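Local atomic coordinates of L-asparagine oxygenase (Streptomyces coelicolor, PDB entry 2OG5), a protein that catalyses the iron(II)- and 2-oxoglutarate-dependent 3-hydroxylation of L-asparagine to (2S,3S)-3-hydroxyasparagine, a building block of the calcium-dependent lipopeptide antibiotic. Residues P189-L194 with T330-D335; A229-T234 with E274-A279; Q42-L47 with P80-R85; R208-R213 with D288-T293. All blocks are in the same frame, centred on the assembly; numbering follows the deposited sequence.

Contact 1. Residues P189-L194 with T330-D335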
loop_
_atom_site.group_PDB
_atom_site.type_symbol
_atom_site.label_atom_id
_atom_site.label_comp_id
_atom_site.label_asym_id
_atom_site.label_seq_id
_atom_site.Cartn_x
_atom_site.Cartn_y
_atom_site.Cartn_z
ATOM N N PRO A 189 -1.828 8.089 -0.740
ATOM C CA PRO A 189 -1.765 7.152 -1.851
ATOM C C PRO A 189 -3.139 6.760 -2.369
ATOM O O PRO A 189 -4.070 6.574 -1.581
ATOM C CB PRO A 189 -1.052 5.946 -1.228
ATOM C CG PRO A 189 -0.206 6.547 -0.173
ATOM C CD PRO A 189 -1.032 7.637 0.411
ATOM N N ASP A 190 -3.255 6.598 -3.681
ATOM C CA ASP A 190 -4.465 6.042 -4.289
ATOM C C ASP A 190 -4.434 4.523 -4.253
ATOM O O ASP A 190 -5.452 3.896 -3.948
ATOM C CB ASP A 190 -4.624 6.597 -5.689
ATOM C CG ASP A 190 -4.787 8.108 -5.669
ATOM O OD1 ASP A 190 -5.781 8.591 -5.093
ATOM O OD2 ASP A 190 -3.890 8.825 -6.167
ATOM N N PHE A 191 -3.272 3.934 -4.536
ATOM C CA PHE A 191 -3.038 2.500 -4.310
ATOM C C PHE A 191 -1.818 2.306 -3.431
ATOM O O PHE A 191 -0.853 3.077 -3.525
ATOM C CB PHE A 191 -2.838 1.722 -5.616
ATOM C CG PHE A 191 -3.982 1.840 -6.573
ATOM C CD1 PHE A 191 -5.130 1.070 -6.418
ATOM C CD2 PHE A 191 -3.908 2.700 -7.650
ATOM C CE1 PHE A 191 -6.183 1.193 -7.294
ATOM C CE2 PHE A 191 -4.965 2.814 -8.542
ATOM C CZ PHE A 191 -6.108 2.068 -8.349
ATOM N N VAL A 192 -1.852 1.254 -2.611
ATOM C CA VAL A 192 -0.689 0.796 -1.862
ATOM C C VAL A 192 -0.336 -0.597 -2.367
ATOM O O VAL A 192 -1.196 -1.485 -2.382
ATOM C CB VAL A 192 -0.982 0.720 -0.359
ATOM C CG1 VAL A 192 0.242 0.191 0.414
ATOM C CG2 VAL A 192 -1.394 2.099 0.168
ATOM N N MET A 193 0.904 -0.756 -2.825
ATOM C CA MET A 193 1.396 -2.025 -3.361
ATOM C C MET A 193 2.390 -2.642 -2.405
ATOM O O MET A 193 3.309 -1.961 -1.946
ATOM C CB MET A 193 2.069 -1.803 -4.715
ATOM C CG MET A 193 1.146 -1.154 -5.721
ATOM S SD MET A 193 1.795 -1.197 -7.402
ATOM C CE MET A 193 3.246 -0.201 -7.192
ATOM N N LEU A 194 2.198 -3.932 -2.116
ATOM C CA LEU A 194 3.066 -4.682 -1.227
ATOM C C LEU A 194 3.577 -5.922 -1.954
ATOM O O LEU A 194 2.786 -6.824 -2.269
ATOM C CB LEU A 194 2.279 -5.111 0.001
ATOM C CG LEU A 194 1.791 -3.987 0.910
ATOM C CD1 LEU A 194 0.777 -4.524 1.923
ATOM C CD2 LEU A 194 2.979 -3.346 1.600
ATOM N N THR A 330 5.395 0.266 -2.386
ATOM C CA THR A 330 5.371 1.474 -3.195
ATOM C C THR A 330 3.951 2.017 -3.278
ATOM O O THR A 330 2.992 1.260 -3.435
ATOM C CB THR A 330 5.900 1.201 -4.599
ATOM O OG1 THR A 330 7.281 0.877 -4.487
ATOM C CG2 THR A 330 5.736 2.401 -5.519
ATOM N N PHE A 331 3.843 3.336 -3.128
ATOM C CA PHE A 331 2.585 4.063 -3.277
ATOM C C PHE A 331 2.375 4.503 -4.715
ATOM O O PHE A 331 3.333 4.872 -5.411
ATOM C CB PHE A 331 2.582 5.307 -2.403
ATOM C CG PHE A 331 2.811 5.044 -0.935
ATOM C CD1 PHE A 331 2.201 3.984 -0.293
ATOM C CD2 PHE A 331 3.634 5.882 -0.191
ATOM C CE1 PHE A 331 2.395 3.759 1.053
ATOM C CE2 PHE A 331 3.841 5.660 1.161
ATOM C CZ PHE A 331 3.208 4.606 1.785
ATOM N N VAL A 332 1.119 4.481 -5.158
ATOM C CA VAL A 332 0.736 4.969 -6.477
ATOM C C VAL A 332 -0.227 6.137 -6.367
ATOM O O VAL A 332 -1.189 6.087 -5.595
ATOM C CB VAL A 332 0.054 3.864 -7.283
ATOM C CG1 VAL A 332 -0.258 4.337 -8.698
ATOM C CG2 VAL A 332 0.941 2.617 -7.308
ATOM N N LEU A 333 0.059 7.176 -7.148
ATOM C CA LEU A 333 -0.818 8.310 -7.341
ATOM C C LEU A 333 -1.440 8.186 -8.732
ATOM O O LEU A 333 -0.737 8.094 -9.737
ATOM C CB LEU A 333 -0.048 9.627 -7.179
ATOM C CG LEU A 333 0.515 9.837 -5.765
ATOM C CD1 LEU A 333 1.536 10.995 -5.730
ATOM C CD2 LEU A 333 -0.590 10.074 -4.753
ATOM N N THR A 334 -2.769 8.137 -8.771
ATOM C CA THR A 334 -3.482 7.978 -10.035
ATOM C C THR A 334 -3.411 9.211 -10.923
ATOM O O THR A 334 -3.506 9.081 -12.134
ATOM C CB THR A 334 -4.943 7.619 -9.793
ATOM O OG1 THR A 334 -5.466 8.429 -8.731
ATOM C CG2 THR A 334 -5.048 6.148 -9.416
ATOM N N ASP A 335 -3.215 10.387 -10.329
ATOM C CA ASP A 335 -3.053 11.622 -11.090
ATOM C C ASP A 335 -1.961 12.464 -10.432
ATOM O O ASP A 335 -2.238 13.345 -9.619
ATOM C CB ASP A 335 -4.370 12.393 -11.171
ATOM C CG ASP A 335 -4.306 13.578 -12.130
ATOM O OD1 ASP A 335 -3.247 13.834 -12.741
ATOM O OD2 ASP A 335 -5.334 14.268 -12.265
HETATM O O HOH W 1 -3.751 11.118 -7.529
#
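Asp190 and Phe191 both direct their backbone N-H groups at one acceptor, Val332 O, which makes this point a classic beta bulge. Asp190 N reaches Val332 O at 2.9 Å, close to the line of the carbonyl (C=O...N 167°), whereas Phe191 N comes in well off that line, 3.2 Å away and tilted out of the carbonyl plane. The carboxylate of Asp190 reaches across to the loop that follows strand 326-333: OD2 accepts from Thr334 N at 2.9 Å, the donor lying above the carboxylate plane, and a water bound to OD2 also takes the N-H of Asp335. Beyond the bulge the register is that of a regular antiparallel ladder within the mixed sheet of the jelly-roll core; residues 191-194 and 330-333 run near antiparallel, at 153°. Phe191-Val332 and Met193-Thr330 are hydrogen-bonded pairs, Val192-Phe331 the non-hydrogen-bonded pair between them. On the face of Phe331, Pro189 CG sits over the ring, 3.7 Å from its centroid, a CH-pi contact. That ring also touches Glu149, a residue that binds L-asparagine. On the other face Met193, its chain bent at the last torsion (chi3 -64°), brings CE to 3.6 Å from Val332 CG2, and helix 128-140 covers the methionine. Thr334 CG2 approaches the Phe191 ring obliquely, 3.4 Å from CE2, while Val332 CG1 lies at the edge of the same ring.

Contact 2. Residues A229-T234 with E274-A279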
loop_
_atom_site.group_PDB
_atom_site.type_symbol
_atom_site.label_atom_id
_atom_site.label_comp_id
_atom_site.label_asym_id
_atom_site.label_seq_id
_atom_site.Cartn_x
_atom_site.Cartn_y
_atom_site.Cartn_z
ATOM N N ALA A 229 -20.941 12.886 8.623
ATOM C CA ALA A 229 -20.886 14.175 9.316
ATOM C C ALA A 229 -19.435 14.573 9.587
ATOM O O ALA A 229 -18.578 13.703 9.790
ATOM C CB ALA A 229 -21.675 14.107 10.622
ATOM N N PRO A 230 -19.144 15.885 9.606
ATOM C CA PRO A 230 -17.785 16.357 9.860
ATOM C C PRO A 230 -17.409 16.293 11.338
ATOM O O PRO A 230 -17.205 17.327 11.980
ATOM C CB PRO A 230 -17.830 17.804 9.355
ATOM C CG PRO A 230 -19.218 18.223 9.614
ATOM C CD PRO A 230 -20.070 17.008 9.362
ATOM N N GLU A 231 -17.316 15.078 11.873
ATOM C CA GLU A 231 -17.166 14.888 13.309
ATOM C C GLU A 231 -15.997 13.967 13.654
ATOM O O GLU A 231 -16.006 13.299 14.692
ATOM C CB GLU A 231 -18.488 14.375 13.879
ATOM C CG GLU A 231 -19.618 15.378 13.651
ATOM C CD GLU A 231 -20.953 14.943 14.201
ATOM O OE1 GLU A 231 -21.039 13.870 14.825
ATOM O OE2 GLU A 231 -21.925 15.703 14.009
ATOM N N PHE A 232 -14.983 13.971 12.788
ATOM C CA PHE A 232 -13.800 13.130 12.959
ATOM C C PHE A 232 -12.533 13.926 12.671
ATOM O O PHE A 232 -12.427 14.598 11.644
ATOM C CB PHE A 232 -13.877 11.921 12.031
ATOM C CG PHE A 232 -15.170 11.166 12.129
ATOM C CD1 PHE A 232 -15.312 10.111 13.017
ATOM C CD2 PHE A 232 -16.258 11.532 11.345
ATOM C CE1 PHE A 232 -16.508 9.408 13.104
ATOM C CE2 PHE A 232 -17.453 10.851 11.430
ATOM C CZ PHE A 232 -17.586 9.783 12.314
ATOM N N ARG A 233 -11.559 13.824 13.567
ATOM C CA ARG A 233 -10.305 14.554 13.445
ATOM C C ARG A 233 -9.148 13.568 13.274
ATOM O O ARG A 233 -8.909 12.743 14.146
ATOM C CB ARG A 233 -10.087 15.380 14.707
ATOM C CG ARG A 233 -8.869 16.288 14.678
ATOM C CD ARG A 233 -8.762 17.071 15.982
ATOM N NE ARG A 233 -9.922 17.942 16.209
ATOM C CZ ARG A 233 -10.034 19.209 15.804
ATOM N NH1 ARG A 233 -9.059 19.809 15.118
ATOM N NH2 ARG A 233 -11.144 19.891 16.078
ATOM N N THR A 234 -8.439 13.661 12.151
ATOM C CA THR A 234 -7.262 12.822 11.897
ATOM C C THR A 234 -6.040 13.723 11.741
ATOM O O THR A 234 -5.738 14.193 10.654
ATOM C CB THR A 234 -7.466 11.954 10.642
ATOM O OG1 THR A 234 -8.712 11.256 10.743
ATOM C CG2 THR A 234 -6.336 10.921 10.487
ATOM N N GLU A 274 -20.149 11.910 20.535
ATOM C CA GLU A 274 -20.423 10.552 21.004
ATOM C C GLU A 274 -20.938 9.650 19.882
ATOM O O GLU A 274 -20.563 8.480 19.821
ATOM C CB GLU A 274 -21.410 10.541 22.182
ATOM C CG GLU A 274 -21.728 9.134 22.728
ATOM C CD GLU A 274 -20.480 8.293 23.004
ATOM O OE1 GLU A 274 -19.549 8.801 23.669
ATOM O OE2 GLU A 274 -20.424 7.122 22.556
ATOM N N ARG A 275 -21.793 10.177 19.008
ATOM C CA ARG A 275 -22.306 9.378 17.898
ATOM C C ARG A 275 -21.158 8.974 16.965
ATOM O O ARG A 275 -21.149 7.861 16.442
ATOM C CB ARG A 275 -23.431 10.096 17.137
ATOM C CG ARG A 275 -23.031 11.296 16.286
ATOM C CD ARG A 275 -24.129 11.590 15.274
ATOM N NE ARG A 275 -23.876 12.781 14.471
ATOM C CZ ARG A 275 -24.622 13.152 13.431
ATOM N NH1 ARG A 275 -25.677 12.434 13.055
ATOM N NH2 ARG A 275 -24.322 14.253 12.765
ATOM N N ALA A 276 -20.187 9.870 16.791
ATOM C CA ALA A 276 -18.985 9.578 16.003
ATOM C C ALA A 276 -18.182 8.440 16.631
ATOM O O ALA A 276 -17.718 7.541 15.929
ATOM C CB ALA A 276 -18.119 10.816 15.869
ATOM N N ALA A 277 -18.020 8.479 17.951
ATOM C CA ALA A 277 -17.330 7.410 18.671
ATOM C C ALA A 277 -18.026 6.061 18.480
ATOM O O ALA A 277 -17.365 5.058 18.208
ATOM C CB ALA A 277 -17.216 7.750 20.154
ATOM N N GLU A 278 -19.351 6.038 18.621
ATOM C CA GLU A 278 -20.127 4.816 18.395
ATOM C C GLU A 278 -19.970 4.324 16.956
ATOM O O GLU A 278 -19.850 3.122 16.723
ATOM C CB GLU A 278 -21.615 5.029 18.706
ATOM C CG GLU A 278 -22.465 3.757 18.617
ATOM C CD GLU A 278 -23.905 3.980 19.020
ATOM O OE1 GLU A 278 -24.173 4.093 20.238
ATOM O OE2 GLU A 278 -24.774 4.035 18.119
ATOM N N ALA A 279 -19.993 5.260 16.005
ATOM C CA ALA A 279 -19.856 4.951 14.572
ATOM C C ALA A 279 -18.527 4.274 14.264
ATOM O O ALA A 279 -18.482 3.304 13.497
ATOM C CB ALA A 279 -20.016 6.219 13.732
#
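Glu231 and Arg275 pair by a side-on salt bridge that ties the residues leading into the short strand 232-233 to the first turn of helix 274-290; Pro230, just before, centres an inverse gamma turn. Among the polar contacts, Arg275 NE donates to Glu231 OE1 at 3.1 Å, on the syn side but tilted out of the carboxylate plane, and Arg275 NH2 donates to OE2 at an equal 3.1 Å with an N-H...O angle of 167°. The groups are not coplanar: carboxylate and guanidinium planes stand 49° apart, and NH2 meets OE2 from above the carboxylate plane, although OE2 lies within the plane of the guanidinium. Arg275 CG occupies the position between backbone N and carbonyl carbon (chi1 71°), from which an extended chain carries NE to the glutamate. Thr273 OG1, just ahead of the helix, is a further hydrogen-bond partner of Glu231 OE1.

Two methyl-to-polar contacts follow: Ala276 CB lies 3.5 Å from Glu231 O, and Ala229 CB 3.4 Å from Arg275 NH2. Helix 221-227 packs beside this junction, its Leu227 touching Phe232 and its Ala226 touching Arg275. The apolar contact is oblique, Ala276 CB coming within 3.5 Å of Phe232 CE1.

Contact 3. Residues Q42-L47 with P80-R85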
loop_
_atom_site.group_PDB
_atom_site.type_symbol
_atom_site.label_atom_id
_atom_site.label_comp_id
_atom_site.label_asym_id
_atom_site.label_seq_id
_atom_site.Cartn_x
_atom_site.Cartn_y
_atom_site.Cartn_z
ATOM N N GLN A 42 3.331 -19.493 -16.931
ATOM C CA GLN A 42 4.786 -19.605 -17.006
ATOM C C GLN A 42 5.372 -18.645 -18.037
ATOM O O GLN A 42 6.395 -18.009 -17.791
ATOM C CB GLN A 42 5.191 -21.048 -17.335
ATOM C CG GLN A 42 6.699 -21.292 -17.462
ATOM C CD GLN A 42 7.469 -21.107 -16.160
ATOM O OE1 GLN A 42 6.886 -21.029 -15.074
ATOM N NE2 GLN A 42 8.797 -21.041 -16.265
ATOM N N SER A 43 4.715 -18.550 -19.187
ATOM C CA SER A 43 5.162 -17.685 -20.277
ATOM C C SER A 43 5.235 -16.226 -19.828
ATOM O O SER A 43 6.254 -15.558 -20.008
ATOM C CB SER A 43 4.210 -17.821 -21.466
ATOM O OG SER A 43 4.476 -16.847 -22.457
ATOM N N ASP A 44 4.151 -15.750 -19.232
ATOM C CA ASP A 44 4.098 -14.374 -18.740
ATOM C C ASP A 44 5.082 -14.123 -17.593
ATOM O O ASP A 44 5.708 -13.065 -17.538
ATOM C CB ASP A 44 2.679 -14.019 -18.295
ATOM C CG ASP A 44 1.718 -13.842 -19.467
ATOM O OD1 ASP A 44 2.166 -13.786 -20.631
ATOM O OD2 ASP A 44 0.499 -13.746 -19.218
ATOM N N ALA A 45 5.220 -15.095 -16.690
ATOM C CA ALA A 45 6.161 -14.983 -15.569
ATOM C C ALA A 45 7.602 -14.866 -16.068
ATOM O O ALA A 45 8.395 -14.084 -15.536
ATOM C CB ALA A 45 6.015 -16.176 -14.633
ATOM N N GLU A 46 7.938 -15.650 -17.091
ATOM C CA GLU A 46 9.273 -15.591 -17.687
ATOM C C GLU A 46 9.557 -14.255 -18.383
ATOM O O GLU A 46 10.669 -13.721 -18.293
ATOM C CB GLU A 46 9.459 -16.751 -18.668
ATOM C CG GLU A 46 9.567 -18.091 -17.970
ATOM C CD GLU A 46 9.627 -19.271 -18.935
ATOM O OE1 GLU A 46 9.401 -19.086 -20.153
ATOM O OE2 GLU A 46 9.900 -20.394 -18.464
ATOM N N LEU A 47 8.555 -13.714 -19.065
ATOM C CA LEU A 47 8.711 -12.441 -19.765
ATOM C C LEU A 47 8.916 -11.294 -18.773
ATOM O O LEU A 47 9.826 -10.479 -18.940
ATOM C CB LEU A 47 7.501 -12.165 -20.658
ATOM C CG LEU A 47 7.472 -10.812 -21.379
ATOM C CD1 LEU A 47 8.780 -10.533 -22.123
ATOM C CD2 LEU A 47 6.279 -10.735 -22.336
ATOM N N PRO A 80 3.391 -8.408 -20.809
ATOM C CA PRO A 80 2.324 -9.030 -21.587
ATOM C C PRO A 80 1.001 -8.279 -21.503
ATOM O O PRO A 80 0.630 -7.783 -20.436
ATOM C CB PRO A 80 2.162 -10.418 -20.957
ATOM C CG PRO A 80 3.046 -10.478 -19.801
ATOM C CD PRO A 80 4.002 -9.332 -19.839
ATOM N N ALA A 81 0.297 -8.217 -22.625
ATOM C CA ALA A 81 -0.981 -7.516 -22.693
ATOM C C ALA A 81 -1.994 -8.048 -21.693
ATOM O O ALA A 81 -2.816 -7.292 -21.186
ATOM C CB ALA A 81 -1.557 -7.590 -24.110
ATOM N N THR A 82 -1.956 -9.354 -21.424
ATOM C CA THR A 82 -2.869 -9.966 -20.457
ATOM C C THR A 82 -2.807 -9.259 -19.104
ATOM O O THR A 82 -3.835 -8.903 -18.528
ATOM C CB THR A 82 -2.524 -11.453 -20.240
ATOM O OG1 THR A 82 -1.113 -11.583 -20.048
ATOM C CG2 THR A 82 -2.931 -12.269 -21.441
ATOM N N LEU A 83 -1.594 -9.046 -18.606
ATOM C CA LEU A 83 -1.391 -8.436 -17.290
ATOM C C LEU A 83 -1.699 -6.942 -17.322
ATOM O O LEU A 83 -2.243 -6.400 -16.367
ATOM C CB LEU A 83 0.044 -8.667 -16.807
ATOM C CG LEU A 83 0.422 -10.138 -16.564
ATOM C CD1 LEU A 83 1.905 -10.279 -16.228
ATOM C CD2 LEU A 83 -0.437 -10.726 -15.450
ATOM N N ARG A 84 -1.339 -6.278 -18.415
ATOM C CA ARG A 84 -1.664 -4.852 -18.559
ATOM C C ARG A 84 -3.181 -4.654 -18.578
ATOM O O ARG A 84 -3.701 -3.715 -17.971
ATOM C CB ARG A 84 -0.983 -4.242 -19.785
ATOM C CG ARG A 84 0.523 -4.064 -19.577
ATOM C CD ARG A 84 1.232 -3.317 -20.697
ATOM N NE ARG A 84 1.526 -4.200 -21.823
ATOM C CZ ARG A 84 0.851 -4.256 -22.969
ATOM N NH1 ARG A 84 -0.175 -3.442 -23.229
ATOM N NH2 ARG A 84 1.235 -5.144 -23.880
ATOM N N ARG A 85 -3.892 -5.561 -19.235
ATOM C CA ARG A 85 -5.354 -5.539 -19.231
ATOM C C ARG A 85 -5.935 -5.813 -17.845
ATOM O O ARG A 85 -6.906 -5.174 -17.447
ATOM C CB ARG A 85 -5.916 -6.545 -20.240
ATOM C CG ARG A 85 -5.740 -6.095 -21.661
ATOM C CD ARG A 85 -6.064 -7.169 -22.665
ATOM N NE ARG A 85 -5.882 -6.669 -24.025
ATOM C CZ ARG A 85 -5.378 -7.355 -25.043
ATOM N NH1 ARG A 85 -4.950 -8.607 -24.887
ATOM N NH2 ARG A 85 -5.281 -6.773 -26.229
#
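Asp44 meets two residues at the start of helix 81-92, one through each carboxylate oxygen. Its OD2 accepts a hydrogen bond from Thr82 OG1 at 2.8 Å, and the hydroxyl arrives from above the carboxylate plane, 43° out of it. OD1 instead lies against the ring of Pro80, 3.4 Å from CB and 3.5 Å from CG, the two side chains overlapping side by side as they run in opposite senses. An apolar touch is made one turn further along helix 42-58, where Leu47 CD2 reaches the CD corner of the Pro80 ring, 3.7 Å away. Leu83 CD1 stands a little further off, 4.3 Å from Asp44 CB.

The next shell positions these groups. Pro80 occupies the N-cap position of helix 81-92, and its carbonyl O accepts from Arg84 N at 3.2 Å. Thr82 follows in the first turn with OG1 between its backbone N and carbonyl carbon (chi1 47°), a rotation that presents the hydroxyl to Asp44. On the other helix, Asp44 N is itself held by Asp41 OD1. Val48, the next residue of helix 42-58, touches both Pro80 and Leu83, and Leu40 also packs on Leu83, extending the apolar part of the junction.

The contact therefore joins the opening turns of two helices, away from the annotated sites. The carboxylate of Asp44 lies near the N-terminal ends of both helices, whose dipoles would be expected to favour a negative charge there.

Contact 4. Residues R208-R213 with D288-T293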
loop_
_atom_site.group_PDB
_atom_site.type_symbol
_atom_site.label_atom_id
_atom_site.label_comp_id
_atom_site.label_asym_id
_atom_site.label_seq_id
_atom_site.Cartn_x
_atom_site.Cartn_y
_atom_site.Cartn_z
ATOM N N ARG A 208 -4.358 -7.847 6.384
ATOM C CA ARG A 208 -5.816 -7.801 6.429
ATOM C C ARG A 208 -6.299 -6.605 5.625
ATOM O O ARG A 208 -5.788 -5.496 5.805
ATOM C CB ARG A 208 -6.324 -7.689 7.867
ATOM C CG ARG A 208 -5.867 -8.823 8.804
ATOM C CD ARG A 208 -6.760 -8.876 10.035
ATOM N NE ARG A 208 -8.046 -9.522 9.760
ATOM C CZ ARG A 208 -9.161 -9.334 10.470
ATOM N NH1 ARG A 208 -9.187 -8.499 11.498
ATOM N NH2 ARG A 208 -10.263 -9.988 10.152
ATOM N N THR A 209 -7.260 -6.826 4.730
ATOM C CA THR A 209 -7.864 -5.722 3.958
ATOM C C THR A 209 -9.381 -5.747 4.132
ATOM O O THR A 209 -9.987 -6.810 4.100
ATOM C CB THR A 209 -7.489 -5.796 2.457
ATOM O OG1 THR A 209 -7.971 -7.012 1.883
ATOM C CG2 THR A 209 -5.971 -5.722 2.283
ATOM N N ALA A 210 -9.989 -4.578 4.334
ATOM C CA ALA A 210 -11.448 -4.487 4.464
ATOM C C ALA A 210 -11.988 -3.316 3.654
ATOM O O ALA A 210 -11.523 -2.191 3.795
ATOM C CB ALA A 210 -11.838 -4.336 5.913
ATOM N N CYS A 211 -12.983 -3.593 2.822
ATOM C CA CYS A 211 -13.493 -2.613 1.869
ATOM C C CYS A 211 -14.810 -2.041 2.338
ATOM O O CYS A 211 -15.697 -2.782 2.792
ATOM C CB CYS A 211 -13.649 -3.273 0.500
ATOM S SG CYS A 211 -14.083 -2.159 -0.854
ATOM N N VAL A 212 -14.945 -0.724 2.219
ATOM C CA VAL A 212 -16.199 -0.043 2.556
ATOM C C VAL A 212 -17.387 -0.612 1.765
ATOM O O VAL A 212 -18.524 -0.565 2.243
ATOM C CB VAL A 212 -16.101 1.486 2.341
ATOM C CG1 VAL A 212 -16.014 1.833 0.863
ATOM C CG2 VAL A 212 -17.289 2.206 3.000
ATOM N N ARG A 213 -17.133 -1.177 0.584
ATOM C CA ARG A 213 -18.203 -1.799 -0.225
ATOM C C ARG A 213 -18.845 -3.023 0.438
ATOM O O ARG A 213 -20.034 -3.290 0.230
ATOM C CB ARG A 213 -17.689 -2.195 -1.614
ATOM C CG ARG A 213 -17.306 -1.002 -2.468
ATOM C CD ARG A 213 -16.670 -1.382 -3.795
ATOM N NE ARG A 213 -16.412 -0.152 -4.536
ATOM C CZ ARG A 213 -15.333 0.095 -5.282
ATOM N NH1 ARG A 213 -14.381 -0.800 -5.442
ATOM N NH2 ARG A 213 -15.215 1.267 -5.880
ATOM N N ASP A 288 -13.638 -5.845 10.847
ATOM C CA ASP A 288 -13.099 -7.074 11.372
ATOM C C ASP A 288 -13.839 -8.285 10.799
ATOM O O ASP A 288 -13.210 -9.289 10.483
ATOM C CB ASP A 288 -13.180 -7.087 12.894
ATOM C CG ASP A 288 -12.459 -8.260 13.490
ATOM O OD1 ASP A 288 -11.213 -8.235 13.483
ATOM O OD2 ASP A 288 -13.141 -9.195 13.955
ATOM N N ALA A 289 -15.165 -8.183 10.669
ATOM C CA ALA A 289 -15.983 -9.317 10.229
ATOM C C ALA A 289 -15.817 -9.649 8.745
ATOM O O ALA A 289 -15.920 -10.820 8.349
ATOM C CB ALA A 289 -17.457 -9.055 10.537
ATOM N N THR A 290 -15.539 -8.638 7.930
ATOM C CA THR A 290 -15.542 -8.804 6.479
ATOM C C THR A 290 -14.144 -8.760 5.860
ATOM O O THR A 290 -14.010 -8.894 4.645
ATOM C CB THR A 290 -16.379 -7.720 5.816
ATOM O OG1 THR A 290 -15.795 -6.436 6.064
ATOM C CG2 THR A 290 -17.820 -7.749 6.354
ATOM N N ALA A 291 -13.115 -8.573 6.684
ATOM C CA ALA A 291 -11.750 -8.437 6.181
ATOM C C ALA A 291 -11.271 -9.739 5.557
ATOM O O ALA A 291 -11.588 -10.831 6.056
ATOM C CB ALA A 291 -10.813 -8.031 7.303
ATOM N N VAL A 292 -10.510 -9.617 4.468
ATOM C CA VAL A 292 -9.822 -10.741 3.863
ATOM C C VAL A 292 -8.428 -10.745 4.468
ATOM O O VAL A 292 -7.782 -9.696 4.557
ATOM C CB VAL A 292 -9.745 -10.607 2.318
ATOM C CG1 VAL A 292 -8.955 -11.769 1.707
ATOM C CG2 VAL A 292 -11.132 -10.519 1.703
ATOM N N THR A 293 -7.971 -11.907 4.926
ATOM C CA THR A 293 -6.651 -12.037 5.506
ATOM C C THR A 293 -5.807 -12.895 4.602
ATOM O O THR A 293 -6.211 -14.009 4.249
ATOM C CB THR A 293 -6.703 -12.656 6.925
ATOM O OG1 THR A 293 -7.565 -11.860 7.750
ATOM C CG2 THR A 293 -5.320 -12.710 7.559
HETATM O O HOH W 2 -10.158 -12.159 7.921
HETATM O O HOH W 3 -13.051 -6.911 2.032
HETATM O O HOH W 4 -14.449 -5.800 3.878
#
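Ala291 CB covers one face of the Arg208 guanidinium, 3.5 Å from NH2, while oxygen atoms from both Asp288 and Thr293 occupy its edges. Arg208 NE donates to Thr293 OG1 at 3.1 Å, the hydroxyl near the guanidinium plane. End-on, NH1 makes a salt bridge to Asp288 OD1 at 2.8 Å, with guanidinium and carboxylate planes turned 78° apart, and NH2 donates to the backbone Asp288 O at 3.0 Å along a lone pair. Water 2 adds an edge partner, accepting from NH2, donating to Ala291 O and hydrogen-bonded to Thr293 OG1. A bend in the arginine chain (chi3 78°) swings the group back over the segment, so four N-H bonds, one of them to water, fix its rotation.

In the backbone, Thr209 and Val292 form an antiparallel hydrogen-bonded pair: Thr209 N to Val292 O and Val292 N to Thr209 O are both 2.9 Å. Thr209 OG1 is bonded to His294. A second water links Cys211 N with Thr290 OG1, also hydrogen-bonded to His286 O. Pairing adds strand 292-294 outside 207-211, whose other neighbour, 309-313, carries the iron ligand His311. Helix 274-290 ends one residue before this outer strand, and helix 212-215 begins where 207-211 stops.

In the fold
Contact 3 closes first along the chain, before the other three open. Contact 1 spans the longest interval, and contact 4 falls within it, with contact 2 in turn inside contact 4. Contacts 1 and 4 lie on the two larger sheets, centres about 19 Å apart; strands 191-196 and 207-211 follow each other in sequence. Contacts 2 and 4 share helix 274-290, their centres about 21 Å apart. Contacts 2 and 3 lie on opposite sides of the chain's centre, centres about 45 Å apart. The side chain of Val192 in contact 1 is about 6 Å from the bound sodium ion, and that of Thr209 in contact 4 about 4 Å from the His311 side chain. Contact 2 ties a loop and short strand to a helix, and contact 3 joins two helices, both away from the annotated sites.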